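Side-chain contacts in DUF327 domain-containing protein (PDB 2P61), which is of unknown function but belongs to the DUF327 family and folds almost entirely into long helices, paired as two antiparallel hairpins: residues N118-D123 / I142-G147; G64-R69 / P73-R78. All blocks are in the same frame, centred on the assembly; numbering follows the deposited sequence.

Contact 1 (N118-D123 / I142-G147); sequences NEKLMD and IEEING
The carboxylate of E144 meets the side chain of K120 with one of its faces. The two segments belong to an antiparallel helical hairpin: their axes approach to 10.5 Å and run at 161° to each other, and 118-123 falls within a predicted coiled coil. The lysine CD lies over that carboxylate face, 3.9 Å from E144 OE1, and the ammonium continues above the same side, displaced from the centre of the group. The salt bridge is long, K120 NZ standing 3.8 Å from E144 OE1 and out of the carboxylate plane, probably a general attraction more than a directed bond. Across this seam the residue types change with depth. K120 and E144 suit the outer margin, where long chains can reach over and cross at about a right angle. The lysine chain bends at chi2 and again at chi3 (106°), which carries CD and NZ over the carboxylate. Nearer its root the same lysine behaves as a hydrocarbon, its CB resting 3.7 Å from I145 CG1. Isoleucine fits the inner position because its branched, buried side chain can touch two other helices at once: besides K120 and L121 it meets Y79 and I83 of helix 73-95. Y79 also packs on L121, while its hydroxyl is hydrogen-bonded to N146 OD1, satisfying a polar atom on a buried residue. On the inner side the seam is closed by a methyl-to-methyl contact, L121 CD2 lying 4.3 Å from I145 CD1.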
# COMPACT_ATOMS: atom_id res chain seq x y z
N ASN A 118 -2.10 7.06 5.73
CA ASN A 118 -1.71 8.39 5.36
C ASN A 118 -1.17 9.07 6.60
O ASN A 118 -0.19 9.76 6.50
CB ASN A 118 -2.87 9.18 4.71
CG ASN A 118 -3.41 8.52 3.40
OD1 ASN A 118 -2.67 8.13 2.51
ND2 ASN A 118 -4.73 8.44 3.29
N GLU A 119 -1.71 8.89 7.79
CA GLU A 119 -1.07 9.56 8.93
C GLU A 119 0.38 9.12 9.06
O GLU A 119 1.23 9.92 9.40
CB GLU A 119 -1.76 9.28 10.26
CG GLU A 119 -2.84 10.24 10.66
CD GLU A 119 -2.33 11.47 11.47
OE1 GLU A 119 -2.00 11.32 12.72
OE2 GLU A 119 -2.28 12.59 10.85
N LYS A 120 0.64 7.83 8.80
CA LYS A 120 1.93 7.27 9.14
C LYS A 120 2.89 7.69 8.07
O LYS A 120 4.01 8.08 8.36
CB LYS A 120 1.89 5.74 9.25
CG LYS A 120 0.77 5.24 10.06
CD LYS A 120 1.27 4.96 11.41
CE LYS A 120 0.84 5.98 12.49
NZ LYS A 120 1.27 5.37 13.83
N LEU A 121 2.43 7.63 6.83
CA LEU A 121 3.12 8.30 5.73
C LEU A 121 3.39 9.73 6.05
O LEU A 121 4.46 10.18 5.69
CB LEU A 121 2.36 8.18 4.44
CG LEU A 121 2.37 6.82 3.72
CD1 LEU A 121 1.66 6.96 2.39
CD2 LEU A 121 3.80 6.44 3.48
N MET A 122 2.53 10.47 6.76
CA MET A 122 2.91 11.85 7.06
C MET A 122 3.88 11.97 8.26
O MET A 122 4.77 12.82 8.28
CB MET A 122 1.68 12.77 7.15
CG MET A 122 1.92 14.29 7.54
SD MET A 122 2.96 15.33 6.46
CE MET A 122 2.08 14.99 4.95
N ASP A 123 3.75 11.09 9.27
CA ASP A 123 4.75 10.99 10.30
C ASP A 123 6.08 10.65 9.67
O ASP A 123 7.04 11.31 9.92
CB ASP A 123 4.35 9.97 11.38
CG ASP A 123 3.08 10.36 12.12
OD1 ASP A 123 2.65 11.53 11.99
OD2 ASP A 123 2.49 9.52 12.85
N ILE A 142 8.19 1.09 8.59
CA ILE A 142 7.75 0.38 7.42
C ILE A 142 7.10 -1.04 7.64
O ILE A 142 6.17 -1.41 6.94
CB ILE A 142 8.88 0.39 6.40
CG1 ILE A 142 9.04 1.83 5.85
CG2 ILE A 142 8.65 -0.59 5.29
CD1 ILE A 142 10.40 1.97 5.22
N GLU A 143 7.54 -1.83 8.63
CA GLU A 143 6.85 -3.04 8.89
C GLU A 143 5.41 -2.69 9.25
O GLU A 143 4.44 -3.32 8.79
CB GLU A 143 7.56 -3.81 10.00
CG GLU A 143 8.74 -4.56 9.37
CD GLU A 143 9.85 -4.91 10.30
OE1 GLU A 143 9.79 -4.43 11.49
OE2 GLU A 143 10.76 -5.70 9.78
N GLU A 144 5.26 -1.64 10.03
CA GLU A 144 3.96 -1.24 10.46
C GLU A 144 3.07 -0.79 9.31
O GLU A 144 1.95 -1.25 9.25
CB GLU A 144 4.06 -0.23 11.62
CG GLU A 144 2.93 0.79 11.72
CD GLU A 144 2.98 1.64 13.05
OE1 GLU A 144 3.82 2.62 13.18
OE2 GLU A 144 2.11 1.33 13.93
N ILE A 145 3.53 0.07 8.38
CA ILE A 145 2.71 0.46 7.24
C ILE A 145 2.42 -0.73 6.27
O ILE A 145 1.21 -0.96 5.84
CB ILE A 145 3.31 1.68 6.46
CG1 ILE A 145 3.23 2.99 7.25
CG2 ILE A 145 2.67 1.88 5.07
CD1 ILE A 145 4.43 3.82 6.84
N ASN A 146 3.46 -1.53 5.94
CA ASN A 146 3.18 -2.83 5.31
C ASN A 146 2.12 -3.64 6.08
O ASN A 146 1.26 -4.27 5.49
CB ASN A 146 4.44 -3.60 5.22
CG ASN A 146 5.48 -2.89 4.38
OD1 ASN A 146 5.28 -1.69 3.97
ND2 ASN A 146 6.63 -3.57 4.13
N GLY A 147 2.16 -3.61 7.42
CA GLY A 147 1.33 -4.52 8.17
C GLY A 147 -0.03 -4.16 7.72
O GLY A 147 -0.78 -5.01 7.36

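Contact 2 (G64-R69 / P73-R78)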
# COMPACT_ATOMS: atom_id res chain seq x y z
N GLY A 64 9.38 -0.42 0.09
CA GLY A 64 9.50 -0.25 1.57
C GLY A 64 10.93 -0.70 1.87
O GLY A 64 11.80 0.10 2.31
N ASN A 65 11.23 -1.96 1.49
CA ASN A 65 12.54 -2.56 1.77
C ASN A 65 13.66 -1.72 1.17
O ASN A 65 14.65 -1.35 1.89
CB ASN A 65 12.56 -4.08 1.48
CG ASN A 65 11.94 -4.96 2.70
OD1 ASN A 65 12.35 -4.82 3.88
ND2 ASN A 65 11.03 -5.86 2.38
N GLU A 66 13.52 -1.28 -0.08
CA GLU A 66 14.56 -0.37 -0.63
C GLU A 66 14.63 0.99 0.08
O GLU A 66 15.70 1.56 0.27
CB GLU A 66 14.36 -0.13 -2.10
CG GLU A 66 15.63 0.41 -2.80
CD GLU A 66 16.62 -0.70 -3.17
OE1 GLU A 66 16.18 -1.82 -3.46
OE2 GLU A 66 17.83 -0.44 -3.16
N LEU A 67 13.48 1.53 0.50
CA LEU A 67 13.54 2.84 1.17
C LEU A 67 14.46 2.65 2.38
O LEU A 67 15.37 3.45 2.56
CB LEU A 67 12.18 3.39 1.53
CG LEU A 67 11.99 4.61 2.45
CD1 LEU A 67 12.60 5.97 1.91
CD2 LEU A 67 10.42 4.73 2.82
N VAL A 68 14.29 1.53 3.10
CA VAL A 68 15.05 1.19 4.34
C VAL A 68 16.57 1.16 4.17
O VAL A 68 17.27 1.57 5.07
CB VAL A 68 14.54 -0.15 5.00
CG1 VAL A 68 15.27 -0.52 6.29
CG2 VAL A 68 13.09 0.00 5.33
N ARG A 69 17.03 0.67 3.02
CA ARG A 69 18.42 0.49 2.62
C ARG A 69 19.04 1.83 2.30
O ARG A 69 20.14 2.12 2.73
CB ARG A 69 18.51 -0.45 1.40
CG ARG A 69 17.94 -1.85 1.65
CD ARG A 69 18.30 -3.04 0.65
NE ARG A 69 19.67 -3.18 0.16
CZ ARG A 69 20.62 -4.05 0.60
NH1 ARG A 69 20.45 -4.90 1.63
NH2 ARG A 69 21.81 -4.03 0.01
N PRO A 73 15.25 10.63 -1.30
CA PRO A 73 13.96 11.18 -1.79
C PRO A 73 13.36 10.37 -2.95
O PRO A 73 12.11 10.20 -3.06
CB PRO A 73 14.35 12.59 -2.28
CG PRO A 73 15.55 12.96 -1.45
CD PRO A 73 16.32 11.62 -1.52
N SER A 74 14.23 9.88 -3.83
CA SER A 74 13.69 9.22 -4.96
C SER A 74 12.96 7.96 -4.40
O SER A 74 11.88 7.67 -4.88
CB SER A 74 14.77 9.02 -6.04
OG SER A 74 14.77 7.71 -6.65
N ASN A 75 13.47 7.29 -3.32
CA ASN A 75 12.84 6.04 -2.82
C ASN A 75 11.61 6.35 -1.95
O ASN A 75 10.73 5.49 -1.80
CB ASN A 75 13.75 5.15 -1.97
CG ASN A 75 15.05 4.65 -2.68
OD1 ASN A 75 15.07 4.21 -3.82
ND2 ASN A 75 16.10 4.57 -1.90
N LEU A 76 11.55 7.51 -1.31
CA LEU A 76 10.43 7.77 -0.41
C LEU A 76 9.17 7.74 -1.30
O LEU A 76 8.11 7.15 -0.94
CB LEU A 76 10.62 9.03 0.43
CG LEU A 76 9.41 9.41 1.30
CD1 LEU A 76 8.96 8.26 2.22
CD2 LEU A 76 9.68 10.67 2.14
N LYS A 77 9.36 8.17 -2.55
CA LYS A 77 8.24 8.19 -3.52
C LYS A 77 7.92 6.94 -4.33
O LYS A 77 6.71 6.72 -4.65
CB LYS A 77 8.44 9.32 -4.47
CG LYS A 77 8.72 10.64 -3.67
CD LYS A 77 8.74 11.92 -4.53
CE LYS A 77 9.63 13.05 -3.81
NZ LYS A 77 10.73 13.57 -4.72
N ARG A 78 8.93 6.11 -4.68
CA ARG A 78 8.66 4.78 -5.20
C ARG A 78 7.67 4.26 -4.16
O ARG A 78 6.66 3.57 -4.53
CB ARG A 78 9.95 3.96 -5.17
CG ARG A 78 10.09 2.84 -6.22
CD ARG A 78 11.33 1.79 -5.96
NE ARG A 78 10.87 0.43 -6.26
CZ ARG A 78 11.58 -0.69 -6.19
NH1 ARG A 78 12.87 -0.67 -5.83
NH2 ARG A 78 10.98 -1.86 -6.45
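L67 and L76 each hold CG opposite the backbone N (169° and 174°), and their side chains lie side by side, pointing the same way. L67 CD2 then lies 3.9 Å from L76 CD1, while L67 CD1 reaches the backbone of the other helix, 3.7 Å from L76 CA. In N75 the torsion is different: CG stands beside the backbone N (chi1 -59°), and CB faces L67 CA at 3.9 Å. Such a short side chain suits a tight helical hairpin, whose axes are 8.5 Å apart here. The N75 amide is turned 58° from the E66 carboxylate and is not bonded to it; its ND2 instead donates to S70 O in the connecting turn. E66 and R78 lie together on the margin away from the leucines. R78 NH1 comes to 4.1 Å from E66 CB, yet the firm partners of the guanidinium lie a turn or two earlier on helix 37-69: NE pairs with E59 and NH2 with D62. A long arginine is thus well placed to span the hairpin. Beyond the pair, L76 packs on T125 and I128 of helix 105-129, and L67 meets I142 of helix 138-153.

In the fold
From the N terminus, helix 37-69 runs the length of the molecule and turns through residues 70-72 into helix 73-95; contact 2 closes this short connection right at the bend. After a gap that includes the unmodelled residues 98-103, helix 105-129 leads through a longer connection to helix 138-153, and contact 1 joins these two, with 18 residues between its segments. The contacts follow in series, neither nested nor crossed. Their centres are 13 Å apart, and I142 bridges them: its CD1 lies 3.7 Å from L67 CD2 and also packs on V68. The first hairpin is thereby tied to the second, with Y79 of helix 73-95 reaching both helices of the latter.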